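PDB 6ZJK: ribonucleoside-diphosphate reductase subunit beta from Clostridium botulinum, which probably serves as the di-iron, radical-generating partner of the catalytic subunit in the reduction of ribonucleoside diphosphates to deoxyribonucleotides. Local coordinates for residues E267-M272 against I314-L319; M274-E279 against Y302-S307; L306-L311 against P318-I323. One frame throughout, in Å; residues are numbered along the deposited sequence.

Contact 1 (E267-M272 against I314-L319); sequences EFRQMM and IGLKPL
Leu316, the residue after Gly315, whose positive phi makes it the C-prime residue of the Schellman motif that ends helix 296-313, rests its CD1 against Phe268 CB and against Arg269 CG as well, with the leucine and arginine side chains sliding past each other in opposite directions. Lys317 brings its backbone rather than its amine: its carbonyl O is gripped side-on, Arg269 NE lying 2.6 Å and NH2 2.7 Å from it. Both bonds run nearly in the guanidinium plane, but NH2 stands above the plane of the Lys317 carbonyl, 62° out of it. A bend of the arginine chain at chi3 (91°) turns the group to this edge-on approach. Pro318 adds a weak bond, its O 2.7 Å from Arg269 NH2. Leu319 then lies over one guanidinium face, CD2 3.8 Å from NH1, while its CD1 touches Arg269 O at 3.5 Å and Met272 CG at 4.2 Å. Glu266 forms a salt bridge with NH1, so all three guanidinium nitrogens have a polar partner. One arginine thus ties the Lys317 carbonyl, and more weakly that of Pro318, to the helix, probably polarising them through its positive charge.

Contact 2 (M274-E279 against Y302-S307); sequences MGVEHE and YIKYLS
Val276 and Ile303 meet with no flat group between them, for the rings within these two segments lie away from the seam. One face of the Tyr302 ring takes Leu306 CD1 from its own helix, 3.6 Å above the plane and offset toward the rim; one face of the His278 imidazole has Met274 O above it in the same offset manner, and that ring also meets Phe176 edge-to-face. The seam itself is aliphatic. Val276 CG1, anti to the backbone N (chi1 179°), reaches Ile303 CG2 at 3.8 Å and lies 4.1 Å from Lys304 CG, the lysine chain crossing the valine at about a right angle. The other branch, CG2, comes to 3.6 Å from Ser307 CB. The serine hydroxyl turns back along its own helix and donates to Lys304 O at 2.9 Å. Three residues beyond Val276, Glu279 offers only CG, which is 4.3 Å from Ile303 CD1; its carboxylate is committed to Arg173 and Ser210. Lys304 likewise spends its ammonium on Glu300. No hydrogen bond crosses between the segments, whose axes approach to 9.8 Å at 158° between their N-to-C directions. Such nearly antiparallel helix pairing through small and branched side chains suits the all-helical, ferritin-like fold of R2 proteins, here with the Glu279 side chain about 14 Å from an iron ion.

Contact 3 (L306-L311 against P318-I323); sequences LSNLRL and PLYPEI
The end of the Asn308 side chain reaches Pro318 and Tyr320, and it shows how one amide can hold a loop. Its CB lies 4.1 Å from Pro318 CB, the two side chains crossing at about a right angle, and CG stays within 3.9 Å of the same carbon. At the tip the amide divides its work: OD1, 3.5 Å from Pro318 CB, accepts from Tyr320 N at 3.2 Å, with an N-H...O angle of 152°, while ND2 donates to Tyr320 O at 2.9 Å. That second bond arrives from above the carbonyl plane, 62° out of it; Ile323 N reaches the same oxygen from the opposite face, closing the type I turn from Tyr320 to Ile323. A water gives one hydrogen bond to OD1 at 2.6 Å and another to Ser307 OG, and accepts from Leu319 N, so it bridges helix and loop. Ser307 OG, which is already bonded to Lys304 O, also lies in the plane of the Tyr320 ring, 3.5 Å from CD2 at its edge. Further along the helix, Leu311 CD1 packs on Leu319 CG at 3.9 Å. The loop thereby doubles back along the helix 296-313 from which it emerges; helix 262-287 touches Ser307 and Leu319, and helix 190-220 packs against Leu306 and Arg310.

In the fold
The three contacts bind helix 262-287, helix 296-313 and the loop that follows the second helix into one unit. Contact 2 is the buried one, joining helix to helix through mainly aliphatic contacts, with no hydrogen bond between the segments; contacts 1 and 3 are partly buried and fasten the loop by its backbone, with a guanidinium that only donates to carbonyls in contact 1 and an amide that both donates and accepts in contact 3. Pro318 and Leu319 serve both of these, so the loop is pinned to each helix in turn. Met272 SD against Ser307 CB links contact 1 to its neighbours, and Tyr320, whose OH packs on Val276 CG1, brings the loop of contact 3 against contact 2.

Contact 1 (E267-M272 against I314-L319)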
ATOM      1  N   GLU A 267      24.739  18.402  -5.382  1.00 55.53           N
ATOM      2  CA  GLU A 267      24.140  17.548  -6.405  1.00 60.63           C
ATOM      3  C   GLU A 267      22.616  17.508  -6.281  1.00 55.62           C
ATOM      4  O   GLU A 267      21.899  17.531  -7.288  1.00 58.73           O
ATOM      5  CB  GLU A 267      24.738  16.145  -6.292  1.00 58.81           C
ATOM      6  CG  GLU A 267      26.237  16.096  -6.212  1.00 70.69           C
ATOM      7  CD  GLU A 267      26.755  14.668  -6.239  1.00 76.93           C
ATOM      8  OE1 GLU A 267      26.090  13.800  -6.858  1.00 72.45           O
ATOM      9  OE2 GLU A 267      27.811  14.410  -5.619  1.00 76.98           O
ATOM     10  N   PHE A 268      22.046  17.621  -5.082  1.00 57.17           N
ATOM     11  CA  PHE A 268      20.601  17.760  -4.944  1.00 53.66           C
ATOM     12  C   PHE A 268      20.099  19.066  -5.558  1.00 49.64           C
ATOM     13  O   PHE A 268      19.031  19.095  -6.181  1.00 52.05           O
ATOM     14  CB  PHE A 268      20.207  17.684  -3.465  1.00 54.09           C
ATOM     15  CG  PHE A 268      20.314  16.300  -2.866  1.00 52.67           C
ATOM     16  CD1 PHE A 268      20.597  15.195  -3.661  1.00 52.97           C
ATOM     17  CD2 PHE A 268      20.065  16.100  -1.515  1.00 55.49           C
ATOM     18  CE1 PHE A 268      20.668  13.920  -3.114  1.00 54.76           C
ATOM     19  CE2 PHE A 268      20.134  14.819  -0.949  1.00 56.83           C
ATOM     20  CZ  PHE A 268      20.438  13.732  -1.752  1.00 56.00           C
ATOM     21  N   ARG A 269      20.822  20.168  -5.347  1.00 53.37           N
ATOM     22  CA  ARG A 269      20.429  21.454  -5.917  1.00 53.03           C
ATOM     23  C   ARG A 269      20.395  21.405  -7.442  1.00 50.83           C
ATOM     24  O   ARG A 269      19.535  22.037  -8.067  1.00 45.58           O
ATOM     25  CB  ARG A 269      21.343  22.573  -5.407  1.00 60.41           C
ATOM     26  CG  ARG A 269      21.016  22.981  -3.963  1.00 52.26           C
ATOM     27  CD  ARG A 269      21.877  24.103  -3.415  1.00 52.59           C
ATOM     28  NE  ARG A 269      21.324  25.427  -3.642  1.00 50.66           N
ATOM     29  CZ  ARG A 269      21.701  26.248  -4.620  1.00 53.46           C
ATOM     30  NH1 ARG A 269      22.650  25.893  -5.473  1.00 52.12           N
ATOM     31  NH2 ARG A 269      21.126  27.425  -4.738  1.00 51.82           N
ATOM     32  N   GLN A 270      21.302  20.669  -8.038  1.00 49.75           N
ATOM     33  CA  GLN A 270      21.359  20.551  -9.467  1.00 50.92           C
ATOM     34  C   GLN A 270      20.281  19.655 -10.034  1.00 54.63           C
ATOM     35  O   GLN A 270      19.874  19.832 -11.149  1.00 51.72           O
ATOM     36  CB  GLN A 270      22.697  20.045  -9.926  1.00 52.61           C
ATOM     37  CG  GLN A 270      23.797  21.058  -9.768  1.00 53.93           C
ATOM     38  CD  GLN A 270      23.528  22.378 -10.432  1.00 62.49           C
ATOM     39  OE1 GLN A 270      23.417  22.445 -11.620  1.00 56.79           O
ATOM     40  NE2 GLN A 270      23.476  23.433  -9.658  1.00 55.26           N
ATOM     41  N   MET A 271      19.804  18.704  -9.241  1.00 48.63           N
ATOM     42  CA  MET A 271      18.748  17.813  -9.624  1.00 46.22           C
ATOM     43  C   MET A 271      17.530  18.647  -9.716  1.00 46.19           C
ATOM     44  O   MET A 271      16.791  18.516 -10.612  1.00 49.89           O
ATOM     45  CB  MET A 271      18.549  16.716  -8.588  1.00 49.03           C
ATOM     46  CG  MET A 271      19.619  15.652  -8.577  1.00 48.64           C
ATOM     47  SD  MET A 271      19.255  14.178  -7.645  1.00 50.80           S
ATOM     48  CE  MET A 271      17.798  13.619  -8.431  1.00 45.65           C
ATOM     49  N   MET A 272      17.311  19.513  -8.778  1.00 44.77           N
ATOM     50  CA  MET A 272      16.193  20.367  -8.834  1.00 46.85           C
ATOM     51  C   MET A 272      16.270  21.329 -10.034  1.00 52.33           C
ATOM     52  O   MET A 272      15.279  21.631 -10.605  1.00 48.94           O
ATOM     53  CB  MET A 272      16.115  21.098  -7.544  1.00 38.13           C
ATOM     54  CG  MET A 272      15.044  22.098  -7.404  1.00 42.02           C
ATOM     55  SD  MET A 272      13.377  21.494  -7.449  1.00 44.81           S
ATOM     56  CE  MET A 272      13.017  21.023  -5.798  1.00 40.78           C
ATOM     57  N   ILE A 314      13.944  21.971   2.689  1.00 41.54           N
ATOM     58  CA  ILE A 314      14.911  20.964   3.099  1.00 45.15           C
ATOM     59  C   ILE A 314      16.270  21.596   3.416  1.00 46.31           C
ATOM     60  O   ILE A 314      17.298  20.913   3.396  1.00 45.85           O
ATOM     61  CB  ILE A 314      15.023  19.838   2.060  1.00 43.23           C
ATOM     62  CG1 ILE A 314      15.293  20.387   0.659  1.00 42.66           C
ATOM     63  CG2 ILE A 314      13.706  19.065   2.000  1.00 41.43           C
ATOM     64  CD1 ILE A 314      15.660  19.316  -0.325  1.00 42.34           C
ATOM     65  N   GLY A 315      16.288  22.894   3.716  1.00 45.12           N
ATOM     66  CA  GLY A 315      17.488  23.555   4.194  1.00 50.42           C
ATOM     67  C   GLY A 315      18.520  23.906   3.148  1.00 54.29           C
ATOM     68  O   GLY A 315      19.679  24.139   3.492  1.00 46.18           O
ATOM     69  N   LEU A 316      18.133  24.037   1.892  1.00 48.04           N
ATOM     70  CA  LEU A 316      19.093  24.326   0.837  1.00 50.96           C
ATOM     71  C   LEU A 316      18.828  25.708   0.248  1.00 50.02           C
ATOM     72  O   LEU A 316      17.702  26.212   0.290  1.00 50.24           O
ATOM     73  CB  LEU A 316      19.022  23.243  -0.246  1.00 52.57           C
ATOM     74  CG  LEU A 316      19.469  21.852   0.210  1.00 52.19           C
ATOM     75  CD1 LEU A 316      19.187  20.841  -0.873  1.00 50.93           C
ATOM     76  CD2 LEU A 316      20.953  21.884   0.515  1.00 54.96           C
ATOM     77  N   LYS A 317      19.883  26.319  -0.291  1.00 56.83           N
ATOM     78  CA  LYS A 317      19.700  27.669  -0.819  1.00 53.37           C
ATOM     79  C   LYS A 317      18.923  27.629  -2.132  1.00 50.83           C
ATOM     80  O   LYS A 317      19.211  26.795  -3.000  1.00 46.48           O
ATOM     81  CB  LYS A 317      21.042  28.360  -1.070  1.00 54.62           C
ATOM     82  CG  LYS A 317      22.083  28.251   0.023  1.00 56.49           C
ATOM     83  CD  LYS A 317      22.061  29.505   0.890  1.00 67.57           C
ATOM     84  CE  LYS A 317      23.457  29.819   1.453  1.00 73.86           C
ATOM     85  NZ  LYS A 317      24.328  28.634   1.607  1.00 75.94           N
ATOM     86  N   PRO A 318      18.037  28.609  -2.316  1.00 50.18           N
ATOM     87  CA  PRO A 318      17.240  28.674  -3.548  1.00 47.69           C
ATOM     88  C   PRO A 318      18.120  28.887  -4.775  1.00 54.24           C
ATOM     89  O   PRO A 318      19.239  29.394  -4.689  1.00 47.70           O
ATOM     90  CB  PRO A 318      16.323  29.886  -3.321  1.00 46.12           C
ATOM     91  CG  PRO A 318      16.370  30.167  -1.879  1.00 50.10           C
ATOM     92  CD  PRO A 318      17.706  29.695  -1.379  1.00 50.57           C
ATOM     93  N   LEU A 319      17.603  28.453  -5.931  1.00 50.20           N
ATOM     94  CA  LEU A 319      18.258  28.665  -7.219  1.00 47.82           C
ATOM     95  C   LEU A 319      17.870  29.988  -7.870  1.00 47.19           C
ATOM     96  O   LEU A 319      18.677  30.567  -8.606  1.00 53.09           O
ATOM     97  CB  LEU A 319      17.922  27.520  -8.183  1.00 49.73           C
ATOM     98  CG  LEU A 319      18.527  26.151  -7.867  1.00 51.57           C
ATOM     99  CD1 LEU A 319      17.798  25.066  -8.637  1.00 39.45           C
ATOM    100  CD2 LEU A 319      20.014  26.147  -8.207  1.00 50.41           C
TER

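Contact 2 (M274-E279 against Y302-S307)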
ATOM      1  N   MET A 274      17.695  20.818 -12.983  1.00 53.25           N
ATOM      2  CA  MET A 274      17.311  20.191 -14.210  1.00 59.94           C
ATOM      3  C   MET A 274      15.851  19.855 -14.218  1.00 53.77           C
ATOM      4  O   MET A 274      15.155  20.159 -15.133  1.00 54.48           O
ATOM      5  CB  MET A 274      18.046  18.899 -14.359  1.00 57.32           C
ATOM      6  CG  MET A 274      19.523  18.994 -14.591  1.00 69.62           C
ATOM      7  SD  MET A 274      19.975  19.511 -16.250  1.00104.10           S
ATOM      8  CE  MET A 274      21.744  19.560 -16.081  1.00 79.44           C
ATOM      9  N   GLY A 275      15.242  19.452 -13.132  1.00 47.70           N
ATOM     10  CA  GLY A 275      13.838  19.212 -13.076  1.00 47.27           C
ATOM     11  C   GLY A 275      13.052  20.422 -13.398  1.00 49.66           C
ATOM     12  O   GLY A 275      12.101  20.309 -14.074  1.00 45.27           O
ATOM     13  N   VAL A 276      13.441  21.560 -12.873  1.00 40.59           N
ATOM     14  CA  VAL A 276      12.816  22.820 -13.164  1.00 46.38           C
ATOM     15  C   VAL A 276      12.912  23.135 -14.660  1.00 47.30           C
ATOM     16  O   VAL A 276      11.984  23.523 -15.243  1.00 43.22           O
ATOM     17  CB  VAL A 276      13.422  23.973 -12.348  1.00 46.93           C
ATOM     18  CG1 VAL A 276      12.779  25.270 -12.683  1.00 40.12           C
ATOM     19  CG2 VAL A 276      13.290  23.727 -10.863  1.00 46.96           C
ATOM     20  N   GLU A 277      14.053  22.926 -15.251  1.00 46.84           N
ATOM     21  CA  GLU A 277      14.252  23.217 -16.643  1.00 49.66           C
ATOM     22  C   GLU A 277      13.379  22.331 -17.516  1.00 51.60           C
ATOM     23  O   GLU A 277      12.719  22.797 -18.373  1.00 45.05           O
ATOM     24  CB  GLU A 277      15.723  23.144 -16.986  1.00 55.57           C
ATOM     25  CG  GLU A 277      16.469  24.448 -16.734  1.00 55.56           C
ATOM     26  CD  GLU A 277      17.970  24.279 -16.703  1.00 65.50           C
ATOM     27  OE1 GLU A 277      18.473  23.403 -17.394  1.00 67.05           O
ATOM     28  OE2 GLU A 277      18.655  25.007 -15.964  1.00 62.11           O
ATOM     29  N   HIS A 278      13.361  21.053 -17.234  1.00 55.19           N
ATOM     30  CA  HIS A 278      12.516  20.126 -17.925  1.00 50.55           C
ATOM     31  C   HIS A 278      11.040  20.473 -17.816  1.00 50.45           C
ATOM     32  O   HIS A 278      10.378  20.502 -18.776  1.00 49.07           O
ATOM     33  CB  HIS A 278      12.689  18.731 -17.388  1.00 48.84           C
ATOM     34  CG  HIS A 278      13.995  18.107 -17.695  1.00 53.22           C
ATOM     35  ND1 HIS A 278      14.343  16.872 -17.231  1.00 50.78           N
ATOM     36  CD2 HIS A 278      15.049  18.542 -18.407  1.00 54.14           C
ATOM     37  CE1 HIS A 278      15.548  16.565 -17.644  1.00 53.61           C
ATOM     38  NE2 HIS A 278      15.999  17.563 -18.364  1.00 55.08           N
ATOM     39  N   GLU A 279      10.539  20.765 -16.642  1.00 46.91           N
ATOM     40  CA  GLU A 279       9.121  21.024 -16.421  1.00 45.99           C
ATOM     41  C   GLU A 279       8.665  22.310 -17.112  1.00 44.01           C
ATOM     42  O   GLU A 279       7.541  22.385 -17.617  1.00 43.49           O
ATOM     43  CB  GLU A 279       8.838  21.051 -14.918  1.00 36.08           C
ATOM     44  CG  GLU A 279       7.385  21.082 -14.562  1.00 43.17           C
ATOM     45  CD  GLU A 279       6.598  19.905 -15.173  1.00 42.09           C
ATOM     46  OE1 GLU A 279       7.106  18.757 -15.220  1.00 43.94           O
ATOM     47  OE2 GLU A 279       5.482  20.150 -15.665  1.00 42.42           O
ATOM     48  N   TYR A 302       6.318  30.585 -12.456  1.00 41.81           N
ATOM     49  CA  TYR A 302       5.630  29.793 -11.439  1.00 41.44           C
ATOM     50  C   TYR A 302       6.481  28.609 -10.999  1.00 39.82           C
ATOM     51  O   TYR A 302       6.668  28.385  -9.798  1.00 43.31           O
ATOM     52  CB  TYR A 302       4.264  29.325 -11.945  1.00 42.55           C
ATOM     53  CG  TYR A 302       3.466  28.537 -10.928  1.00 49.23           C
ATOM     54  CD1 TYR A 302       3.301  28.997  -9.621  1.00 46.62           C
ATOM     55  CD2 TYR A 302       2.853  27.329 -11.282  1.00 47.30           C
ATOM     56  CE1 TYR A 302       2.563  28.267  -8.695  1.00 44.84           C
ATOM     57  CE2 TYR A 302       2.119  26.597 -10.363  1.00 46.33           C
ATOM     58  CZ  TYR A 302       1.977  27.067  -9.075  1.00 46.71           C
ATOM     59  OH  TYR A 302       1.240  26.328  -8.179  1.00 42.01           O
ATOM     60  N   ILE A 303       7.045  27.870 -11.955  1.00 40.23           N
ATOM     61  CA  ILE A 303       7.846  26.700 -11.612  1.00 38.87           C
ATOM     62  C   ILE A 303       9.066  27.102 -10.789  1.00 44.05           C
ATOM     63  O   ILE A 303       9.394  26.451  -9.788  1.00 41.13           O
ATOM     64  CB  ILE A 303       8.257  25.935 -12.885  1.00 40.08           C
ATOM     65  CG1 ILE A 303       7.025  25.559 -13.730  1.00 43.58           C
ATOM     66  CG2 ILE A 303       9.040  24.685 -12.516  1.00 41.46           C
ATOM     67  CD1 ILE A 303       5.980  24.808 -12.964  1.00 44.24           C
ATOM     68  N   LYS A 304       9.743  28.193 -11.179  1.00 41.72           N
ATOM     69  CA  LYS A 304      10.924  28.637 -10.447  1.00 42.08           C
ATOM     70  C   LYS A 304      10.561  29.041  -9.026  1.00 39.77           C
ATOM     71  O   LYS A 304      11.309  28.757  -8.085  1.00 38.67           O
ATOM     72  CB  LYS A 304      11.622  29.790 -11.189  1.00 39.71           C
ATOM     73  CG  LYS A 304      12.387  29.344 -12.428  1.00 42.41           C
ATOM     74  CD  LYS A 304      13.146  30.482 -13.140  1.00 45.12           C
ATOM     75  CE  LYS A 304      13.824  29.974 -14.427  1.00 44.46           C
ATOM     76  NZ  LYS A 304      14.491  31.051 -15.248  1.00 50.77           N
ATOM     77  N   TYR A 305       9.433  29.740  -8.862  1.00 38.96           N
ATOM     78  CA  TYR A 305       8.974  30.127  -7.530  1.00 42.30           C
ATOM     79  C   TYR A 305       8.738  28.899  -6.656  1.00 43.21           C
ATOM     80  O   TYR A 305       9.052  28.903  -5.460  1.00 41.01           O
ATOM     81  CB  TYR A 305       7.696  30.965  -7.641  1.00 37.74           C
ATOM     82  CG  TYR A 305       6.961  31.181  -6.328  1.00 47.88           C
ATOM     83  CD1 TYR A 305       7.333  32.189  -5.441  1.00 48.39           C
ATOM     84  CD2 TYR A 305       5.891  30.366  -5.980  1.00 46.19           C
ATOM     85  CE1 TYR A 305       6.649  32.375  -4.248  1.00 52.22           C
ATOM     86  CE2 TYR A 305       5.204  30.540  -4.795  1.00 50.48           C
ATOM     87  CZ  TYR A 305       5.585  31.537  -3.929  1.00 52.99           C
ATOM     88  OH  TYR A 305       4.887  31.691  -2.745  1.00 55.35           O
ATOM     89  N   LEU A 306       8.150  27.853  -7.228  1.00 39.41           N
ATOM     90  CA  LEU A 306       7.908  26.637  -6.460  1.00 43.17           C
ATOM     91  C   LEU A 306       9.212  25.994  -6.009  1.00 37.27           C
ATOM     92  O   LEU A 306       9.311  25.516  -4.874  1.00 35.82           O
ATOM     93  CB  LEU A 306       7.083  25.642  -7.290  1.00 36.06           C
ATOM     94  CG  LEU A 306       5.603  25.986  -7.459  1.00 41.37           C
ATOM     95  CD1 LEU A 306       4.862  24.940  -8.330  1.00 45.00           C
ATOM     96  CD2 LEU A 306       4.925  26.123  -6.116  1.00 42.98           C
ATOM     97  N   SER A 307      10.228  25.972  -6.880  1.00 36.06           N
ATOM     98  CA  SER A 307      11.475  25.323  -6.493  1.00 41.22           C
ATOM     99  C   SER A 307      12.148  26.047  -5.333  1.00 43.51           C
ATOM    100  O   SER A 307      12.783  25.399  -4.494  1.00 43.51           O
ATOM    101  CB  SER A 307      12.422  25.196  -7.687  1.00 38.35           C
ATOM    102  OG  SER A 307      13.026  26.422  -8.011  1.00 41.61           O
TER

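Contact 3 (L306-L311 against P318-I323)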
ATOM      1  N   LEU A 306       8.150  27.853  -7.228  1.00 39.41           N
ATOM      2  CA  LEU A 306       7.908  26.637  -6.460  1.00 43.17           C
ATOM      3  C   LEU A 306       9.212  25.994  -6.009  1.00 37.27           C
ATOM      4  O   LEU A 306       9.311  25.516  -4.874  1.00 35.82           O
ATOM      5  CB  LEU A 306       7.083  25.642  -7.290  1.00 36.06           C
ATOM      6  CG  LEU A 306       5.603  25.986  -7.459  1.00 41.37           C
ATOM      7  CD1 LEU A 306       4.862  24.940  -8.330  1.00 45.00           C
ATOM      8  CD2 LEU A 306       4.925  26.123  -6.116  1.00 42.98           C
ATOM      9  N   SER A 307      10.228  25.972  -6.880  1.00 36.06           N
ATOM     10  CA  SER A 307      11.475  25.323  -6.493  1.00 41.22           C
ATOM     11  C   SER A 307      12.148  26.047  -5.333  1.00 43.51           C
ATOM     12  O   SER A 307      12.783  25.399  -4.494  1.00 43.51           O
ATOM     13  CB  SER A 307      12.422  25.196  -7.687  1.00 38.35           C
ATOM     14  OG  SER A 307      13.026  26.422  -8.011  1.00 41.61           O
ATOM     15  N   ASN A 308      12.003  27.377  -5.241  1.00 45.97           N
ATOM     16  CA  ASN A 308      12.571  28.100  -4.100  1.00 47.92           C
ATOM     17  C   ASN A 308      11.952  27.607  -2.796  1.00 43.77           C
ATOM     18  O   ASN A 308      12.662  27.377  -1.810  1.00 40.74           O
ATOM     19  CB  ASN A 308      12.342  29.608  -4.231  1.00 41.00           C
ATOM     20  CG  ASN A 308      13.069  30.218  -5.412  1.00 43.45           C
ATOM     21  OD1 ASN A 308      14.006  29.645  -5.967  1.00 43.00           O
ATOM     22  ND2 ASN A 308      12.624  31.389  -5.807  1.00 44.51           N
ATOM     23  N   LEU A 309      10.622  27.452  -2.773  1.00 41.67           N
ATOM     24  CA  LEU A 309       9.956  26.932  -1.578  1.00 44.36           C
ATOM     25  C   LEU A 309      10.442  25.520  -1.257  1.00 42.14           C
ATOM     26  O   LEU A 309      10.741  25.202  -0.105  1.00 40.14           O
ATOM     27  CB  LEU A 309       8.436  26.914  -1.778  1.00 44.04           C
ATOM     28  CG  LEU A 309       7.665  28.165  -2.227  1.00 52.20           C
ATOM     29  CD1 LEU A 309       6.161  27.843  -2.306  1.00 48.22           C
ATOM     30  CD2 LEU A 309       7.927  29.362  -1.351  1.00 53.66           C
ATOM     31  N   ARG A 310      10.527  24.657  -2.277  1.00 44.39           N
ATOM     32  CA  ARG A 310      10.892  23.265  -2.043  1.00 39.42           C
ATOM     33  C   ARG A 310      12.304  23.139  -1.490  1.00 43.50           C
ATOM     34  O   ARG A 310      12.538  22.370  -0.553  1.00 39.62           O
ATOM     35  CB  ARG A 310      10.766  22.458  -3.335  1.00 38.21           C
ATOM     36  CG  ARG A 310       9.431  22.576  -4.019  1.00 39.40           C
ATOM     37  CD  ARG A 310       8.261  22.217  -3.101  1.00 41.59           C
ATOM     38  NE  ARG A 310       6.998  22.199  -3.838  1.00 38.35           N
ATOM     39  CZ  ARG A 310       5.877  22.787  -3.426  1.00 41.09           C
ATOM     40  NH1 ARG A 310       5.851  23.448  -2.279  1.00 35.43           N
ATOM     41  NH2 ARG A 310       4.780  22.722  -4.177  1.00 37.33           N
ATOM     42  N   LEU A 311      13.252  23.915  -2.029  1.00 43.43           N
ATOM     43  CA  LEU A 311      14.636  23.808  -1.583  1.00 45.74           C
ATOM     44  C   LEU A 311      14.800  24.352  -0.170  1.00 44.30           C
ATOM     45  O   LEU A 311      15.478  23.736   0.665  1.00 40.82           O
ATOM     46  CB  LEU A 311      15.576  24.528  -2.559  1.00 45.96           C
ATOM     47  CG  LEU A 311      15.850  23.815  -3.894  1.00 43.27           C
ATOM     48  CD1 LEU A 311      16.871  24.585  -4.729  1.00 44.22           C
ATOM     49  CD2 LEU A 311      16.327  22.399  -3.699  1.00 42.02           C
ATOM     50  N   PRO A 318      18.037  28.609  -2.316  1.00 50.18           N
ATOM     51  CA  PRO A 318      17.240  28.674  -3.548  1.00 47.69           C
ATOM     52  C   PRO A 318      18.120  28.887  -4.775  1.00 54.24           C
ATOM     53  O   PRO A 318      19.239  29.394  -4.689  1.00 47.70           O
ATOM     54  CB  PRO A 318      16.323  29.886  -3.321  1.00 46.12           C
ATOM     55  CG  PRO A 318      16.370  30.167  -1.879  1.00 50.10           C
ATOM     56  CD  PRO A 318      17.706  29.695  -1.379  1.00 50.57           C
ATOM     57  N   LEU A 319      17.603  28.453  -5.931  1.00 50.20           N
ATOM     58  CA  LEU A 319      18.258  28.665  -7.219  1.00 47.82           C
ATOM     59  C   LEU A 319      17.870  29.988  -7.870  1.00 47.19           C
ATOM     60  O   LEU A 319      18.677  30.567  -8.606  1.00 53.09           O
ATOM     61  CB  LEU A 319      17.922  27.520  -8.183  1.00 49.73           C
ATOM     62  CG  LEU A 319      18.527  26.151  -7.867  1.00 51.57           C
ATOM     63  CD1 LEU A 319      17.798  25.066  -8.637  1.00 39.45           C
ATOM     64  CD2 LEU A 319      20.014  26.147  -8.207  1.00 50.41           C
ATOM     65  N   TYR A 320      16.662  30.491  -7.625  1.00 47.57           N
ATOM     66  CA  TYR A 320      16.163  31.689  -8.302  1.00 45.59           C
ATOM     67  C   TYR A 320      15.700  32.732  -7.286  1.00 53.80           C
ATOM     68  O   TYR A 320      14.524  33.105  -7.253  1.00 51.90           O
ATOM     69  CB  TYR A 320      15.029  31.303  -9.253  1.00 50.16           C
ATOM     70  CG  TYR A 320      15.359  30.064 -10.058  1.00 49.31           C
ATOM     71  CD1 TYR A 320      16.202  30.141 -11.164  1.00 45.74           C
ATOM     72  CD2 TYR A 320      14.843  28.816  -9.706  1.00 44.67           C
ATOM     73  CE1 TYR A 320      16.518  29.008 -11.904  1.00 45.83           C
ATOM     74  CE2 TYR A 320      15.157  27.674 -10.435  1.00 43.01           C
ATOM     75  CZ  TYR A 320      16.006  27.782 -11.531  1.00 48.43           C
ATOM     76  OH  TYR A 320      16.329  26.665 -12.270  1.00 47.54           O
ATOM     77  N   PRO A 321      16.620  33.265  -6.472  1.00 54.33           N
ATOM     78  CA  PRO A 321      16.200  34.180  -5.395  1.00 55.35           C
ATOM     79  C   PRO A 321      15.558  35.448  -5.908  1.00 58.85           C
ATOM     80  O   PRO A 321      14.840  36.116  -5.152  1.00 63.69           O
ATOM     81  CB  PRO A 321      17.515  34.499  -4.654  1.00 58.27           C
ATOM     82  CG  PRO A 321      18.505  33.458  -5.102  1.00 60.22           C
ATOM     83  CD  PRO A 321      18.082  33.104  -6.519  1.00 53.36           C
ATOM     84  N   GLU A 322      15.768  35.793  -7.176  1.00 54.21           N
ATOM     85  CA  GLU A 322      15.223  37.025  -7.723  1.00 57.76           C
ATOM     86  C   GLU A 322      13.727  36.942  -8.002  1.00 64.39           C
ATOM     87  O   GLU A 322      13.107  37.976  -8.256  1.00 61.57           O
ATOM     88  CB  GLU A 322      16.002  37.410  -8.992  1.00 64.11           C
ATOM     89  CG  GLU A 322      15.764  36.527 -10.231  1.00 61.56           C
ATOM     90  CD  GLU A 322      16.486  35.172 -10.160  1.00 64.50           C
ATOM     91  OE1 GLU A 322      16.523  34.476 -11.198  1.00 61.30           O
ATOM     92  OE2 GLU A 322      17.066  34.828  -9.098  1.00 55.54           O
ATOM     93  N   ILE A 323      13.132  35.748  -7.930  1.00 71.76           N
ATOM     94  CA  ILE A 323      11.694  35.565  -8.096  1.00 66.34           C
ATOM     95  C   ILE A 323      11.122  35.308  -6.708  1.00 68.59           C
ATOM     96  O   ILE A 323      11.084  34.163  -6.245  1.00 70.44           O
ATOM     97  CB  ILE A 323      11.379  34.395  -9.040  1.00 68.77           C
ATOM     98  CG1 ILE A 323      12.031  34.603 -10.402  1.00 68.66           C
ATOM     99  CG2 ILE A 323       9.871  34.210  -9.194  1.00 70.45           C
ATOM    100  CD1 ILE A 323      11.908  33.386 -11.284  1.00 70.21           C
TER
HETATM  101  O   HOH W   1      15.183  27.319  -6.164  1.00 42.65           O